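Long-range contacts in putative molybdenum cofactor biosynthesis protein (Corynebacterium diphtheriae, PDB 2G2C), which probably binds molybdopterin and takes part in molybdenum cofactor biosynthesis, although its exact function is not established: residues V13-S18 / V51-D56; T57-I62 / P88-S93. All coordinates share one frame; numbering follows the deposited sequence.

Interaction 1: residues V13-S18 / V51-D56; sequences VSDRIS and VPEGYD
The carboxylate of D15 is met on one face by the backbone N-H of E53. E53 N lies 2.9 Å from D15 OD1, about 40° out of the carboxylate plane, and the N-H points fairly straight at the oxygen (157°). The same OD1 touches CA and CB of P52 and accepts a second bond from a water that also donates to E53 O. The other oxygen, OD2, forms a salt bridge with K84. The carboxylates of D15 and E53 are turned 64° apart. The side chain of E53 crosses that of D15 at about a right angle, with E53 CG 4.0 Å from D15 CG. A second water links D15 and E53, accepting from D15 N and donating to E53 OE2. The puckered ring of P52 is touched by S18, whose OG is 3.6 Å from P52 CD.

Further in, V13 and V51 form a parallel beta bridge. S14 N donates to V51 O at 2.9 Å and lies nearly along the C=O axis of V51. On one face of the sheet, CG2 of V13 meets CG2 of V51 at 4.0 Å. V13 CG1 rests on E53 CA. Just past the bridge, S14 OG caps helix 15-19 by accepting from I17 N.

The contact joins the C-terminal ends of the neighbouring parallel strands 5-13 and 42-51 of the mixed sheet. Two acidic side chains lie close here, with D15 OD2 5.3 Å from E53 OE2. Their like charges probably repel, and K84, the backbone N-H and the waters would offset this.

Interaction 2: residues T57-I62 / P88-S93; sequences TVVEAI and PEATAS
A90 puts its methyl between two valines of the facing helix. A90 CB is 3.6 Å from V58 CG1 and also 3.6 Å from V59 CG2. The CB of V58 is directed toward the other helix. Its CG1 is anti to the backbone N (chi1 175°), and this carries the methyl onto A90; V58 CB itself is 3.7 Å from A90 CB. V59 leaves its helix more to one side, and its CG2, anti to the carbonyl carbon, reaches A90 CB. V59 CG2 also touches A90 CA. The small alanine therefore allows a close approach, with the CA atoms of V59 and A90 5.3 Å apart.

One turn further on from V58, I62 extends its chain toward T91. The two side chains cross at about a right angle, and I62 CD1 touches T91 OG1 at 3.6 Å. That hydroxyl is already engaged: it bonds to T87 O within its own helix and to N138 ND2. The isoleucine methyl thus packs on a polar atom whose bonding is met elsewhere.

At the outer edge, V59 CG2 also faces S93 OG, at 4.2 Å. S93 OG folds back to donate to A90 O at 2.7 Å, and S93 N bonds to the same carbonyl. No hydrogen bond crosses between the segments.

V58 and I62 also touch strand 5-13, and I62 and T91 both touch I136 of strand 135-139. The segments 57-62 and 88-92 cross at -41°, with their axes 8.7 Å apart. This is helix-on-helix packing against a largely parallel sheet, typical of the alpha/beta fold of the molybdopterin-binding family.

How the interactions relate
Interaction 1 comes first along the chain and closes before interaction 2 opens. Their centres are 11 Å apart. Helix 55-67 joins them: its first residues belong to V51-D56, and T57-I62 follows directly. At this junction P52 O accepts a probable hydrogen bond from T57 OG1, 2.8 Å away. Y55 makes a second link, as its ring packs on the backbone of E89 and A90 and its OH lies near S93 CB. Interaction 1 ties strand ends near the surface, whereas interaction 2 is buried between two helices. Together they follow helix 55-67 from the end of strand 42-51 to its packing on helix 87-92 within the probable molybdopterin-binding domain.

Interaction 1: residues V13-S18 / V51-D56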
# COMPACT_ATOMS: atom_id res chain seq x y z
N VAL A 13 -2.61 -5.97 -6.92
CA VAL A 13 -2.51 -7.41 -6.74
C VAL A 13 -3.83 -8.03 -7.24
O VAL A 13 -4.90 -7.85 -6.62
CB VAL A 13 -2.28 -7.76 -5.23
CG1 VAL A 13 -2.14 -9.27 -5.01
CG2 VAL A 13 -1.05 -6.97 -4.65
N SER A 14 -3.76 -8.72 -8.38
CA SER A 14 -4.98 -9.22 -9.03
C SER A 14 -4.65 -10.14 -10.17
O SER A 14 -3.94 -9.74 -11.08
CB SER A 14 -5.76 -8.05 -9.64
OG SER A 14 -6.84 -8.51 -10.48
N ASP A 15 -5.16 -11.36 -10.11
CA ASP A 15 -4.97 -12.31 -11.20
C ASP A 15 -5.56 -11.76 -12.50
O ASP A 15 -4.87 -11.75 -13.52
CB ASP A 15 -5.56 -13.65 -10.82
CG ASP A 15 -4.73 -14.37 -9.77
OD1 ASP A 15 -3.56 -14.00 -9.63
OD2 ASP A 15 -5.22 -15.34 -9.15
N ARG A 16 -6.79 -11.26 -12.44
CA ARG A 16 -7.49 -10.81 -13.66
C ARG A 16 -6.85 -9.56 -14.27
O ARG A 16 -6.70 -9.46 -15.50
CB ARG A 16 -8.97 -10.57 -13.38
CG ARG A 16 -9.77 -11.82 -12.95
CD ARG A 16 -10.39 -12.54 -14.13
NE ARG A 16 -11.14 -11.63 -15.00
CZ ARG A 16 -11.86 -12.00 -16.05
NH1 ARG A 16 -11.95 -13.29 -16.40
NH2 ARG A 16 -12.49 -11.08 -16.77
N ILE A 17 -6.44 -8.61 -13.45
CA ILE A 17 -5.77 -7.45 -14.03
C ILE A 17 -4.42 -7.88 -14.60
O ILE A 17 -4.02 -7.43 -15.68
CB ILE A 17 -5.63 -6.29 -13.00
CG1 ILE A 17 -7.01 -5.90 -12.47
CG2 ILE A 17 -4.90 -5.10 -13.64
CD1 ILE A 17 -7.00 -4.94 -11.29
N SER A 18 -3.72 -8.79 -13.90
CA SER A 18 -2.40 -9.27 -14.33
C SER A 18 -2.39 -9.86 -15.73
O SER A 18 -1.48 -9.60 -16.53
CB SER A 18 -1.83 -10.29 -13.32
OG SER A 18 -0.47 -10.61 -13.66
N VAL A 51 0.66 -7.46 -10.14
CA VAL A 51 1.18 -8.82 -9.94
C VAL A 51 -0.00 -9.76 -9.70
O VAL A 51 -1.05 -9.34 -9.21
CB VAL A 51 2.20 -8.85 -8.72
CG1 VAL A 51 3.40 -7.96 -9.02
CG2 VAL A 51 1.52 -8.48 -7.39
N PRO A 52 0.17 -11.05 -10.03
CA PRO A 52 -0.81 -12.03 -9.65
C PRO A 52 -0.90 -12.12 -8.11
O PRO A 52 0.03 -11.71 -7.38
CB PRO A 52 -0.24 -13.37 -10.17
CG PRO A 52 0.80 -12.98 -11.16
CD PRO A 52 1.32 -11.62 -10.76
N GLU A 53 -1.99 -12.71 -7.63
CA GLU A 53 -2.12 -12.94 -6.19
C GLU A 53 -1.08 -13.91 -5.66
O GLU A 53 -0.63 -14.80 -6.38
CB GLU A 53 -3.50 -13.51 -5.89
CG GLU A 53 -4.53 -12.52 -6.27
CD GLU A 53 -5.40 -12.12 -5.13
OE1 GLU A 53 -4.89 -12.13 -3.97
OE2 GLU A 53 -6.58 -11.78 -5.41
N GLY A 54 -0.73 -13.76 -4.40
CA GLY A 54 0.10 -14.76 -3.73
C GLY A 54 1.10 -14.10 -2.79
O GLY A 54 1.33 -12.89 -2.85
N TYR A 55 1.74 -14.91 -1.96
CA TYR A 55 2.77 -14.44 -1.06
C TYR A 55 4.03 -14.05 -1.85
O TYR A 55 4.56 -12.92 -1.71
CB TYR A 55 3.07 -15.54 -0.07
CG TYR A 55 3.99 -15.13 1.05
CD1 TYR A 55 3.47 -14.68 2.28
CD2 TYR A 55 5.38 -15.22 0.90
CE1 TYR A 55 4.30 -14.33 3.33
CE2 TYR A 55 6.24 -14.88 1.94
CZ TYR A 55 5.70 -14.44 3.17
OH TYR A 55 6.55 -14.10 4.21
N ASP A 56 4.54 -14.97 -2.67
CA ASP A 56 5.82 -14.72 -3.31
C ASP A 56 5.80 -13.51 -4.26
O ASP A 56 6.75 -12.74 -4.31
CB ASP A 56 6.28 -15.97 -4.04
CG ASP A 56 6.24 -17.21 -3.14
OD1 ASP A 56 7.30 -17.54 -2.55
OD2 ASP A 56 5.16 -17.83 -3.02
O HOH W 1 -7.14 -11.83 -8.06
O HOH W 2 -2.23 -16.18 -8.42

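Interaction 2: residues T57-I62 / P88-S93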
# COMPACT_ATOMS: atom_id res chain seq x y z
N THR A 57 4.71 -13.38 -5.01
CA THR A 57 4.59 -12.27 -5.96
C THR A 57 4.55 -10.92 -5.24
O THR A 57 5.19 -9.94 -5.66
CB THR A 57 3.36 -12.42 -6.82
OG1 THR A 57 2.23 -12.72 -5.99
CG2 THR A 57 3.63 -13.55 -7.83
N VAL A 58 3.79 -10.85 -4.15
CA VAL A 58 3.71 -9.57 -3.41
C VAL A 58 5.04 -9.26 -2.69
O VAL A 58 5.56 -8.14 -2.76
CB VAL A 58 2.50 -9.57 -2.47
CG1 VAL A 58 2.47 -8.32 -1.59
CG2 VAL A 58 1.22 -9.70 -3.30
N VAL A 59 5.63 -10.27 -2.04
CA VAL A 59 6.96 -10.08 -1.46
C VAL A 59 7.97 -9.55 -2.46
O VAL A 59 8.71 -8.61 -2.15
CB VAL A 59 7.54 -11.39 -0.80
CG1 VAL A 59 9.05 -11.20 -0.45
CG2 VAL A 59 6.73 -11.74 0.42
N GLU A 60 8.00 -10.15 -3.66
CA GLU A 60 8.98 -9.71 -4.66
C GLU A 60 8.72 -8.25 -5.05
O GLU A 60 9.64 -7.46 -5.17
CB GLU A 60 8.91 -10.59 -5.89
CG GLU A 60 9.83 -10.19 -6.98
CD GLU A 60 9.70 -11.09 -8.19
OE1 GLU A 60 8.54 -11.46 -8.60
OE2 GLU A 60 10.76 -11.44 -8.74
N ALA A 61 7.44 -7.91 -5.27
CA ALA A 61 7.10 -6.53 -5.63
C ALA A 61 7.45 -5.50 -4.54
O ALA A 61 7.94 -4.40 -4.85
CB ALA A 61 5.63 -6.45 -6.01
N ILE A 62 7.19 -5.85 -3.27
CA ILE A 62 7.53 -4.92 -2.20
C ILE A 62 9.05 -4.76 -2.05
O ILE A 62 9.54 -3.63 -1.90
CB ILE A 62 6.90 -5.37 -0.86
CG1 ILE A 62 5.36 -5.27 -0.94
CG2 ILE A 62 7.41 -4.50 0.26
CD1 ILE A 62 4.61 -5.82 0.31
N PRO A 88 -1.56 -9.24 3.05
CA PRO A 88 -1.23 -8.84 4.43
C PRO A 88 -0.03 -9.66 4.97
O PRO A 88 0.83 -9.10 5.66
CB PRO A 88 -2.53 -9.13 5.21
CG PRO A 88 -3.59 -9.06 4.11
CD PRO A 88 -2.94 -9.78 2.96
N GLU A 89 -0.01 -10.97 4.69
CA GLU A 89 1.07 -11.83 5.19
C GLU A 89 2.42 -11.40 4.55
O GLU A 89 3.45 -11.25 5.23
CB GLU A 89 0.81 -13.32 4.87
CG GLU A 89 -0.38 -13.94 5.66
CD GLU A 89 -1.81 -13.62 5.11
OE1 GLU A 89 -2.00 -12.75 4.22
OE2 GLU A 89 -2.75 -14.30 5.59
N ALA A 90 2.39 -11.20 3.23
CA ALA A 90 3.60 -10.76 2.53
C ALA A 90 4.08 -9.41 3.12
O ALA A 90 5.27 -9.18 3.38
CB ALA A 90 3.33 -10.64 1.00
N THR A 91 3.14 -8.50 3.34
CA THR A 91 3.48 -7.20 3.85
C THR A 91 4.09 -7.29 5.25
O THR A 91 5.09 -6.61 5.55
CB THR A 91 2.25 -6.28 3.85
OG1 THR A 91 1.77 -6.15 2.50
CG2 THR A 91 2.58 -4.87 4.47
N ALA A 92 3.48 -8.10 6.12
CA ALA A 92 3.91 -8.22 7.51
C ALA A 92 5.38 -8.63 7.58
O ALA A 92 6.09 -8.27 8.56
CB ALA A 92 3.06 -9.24 8.21
N SER A 93 5.84 -9.37 6.56
CA SER A 93 7.25 -9.86 6.59
C SER A 93 8.26 -8.71 6.59
O SER A 93 9.44 -8.94 6.97
CB SER A 93 7.55 -10.82 5.44
OG SER A 93 7.65 -10.16 4.19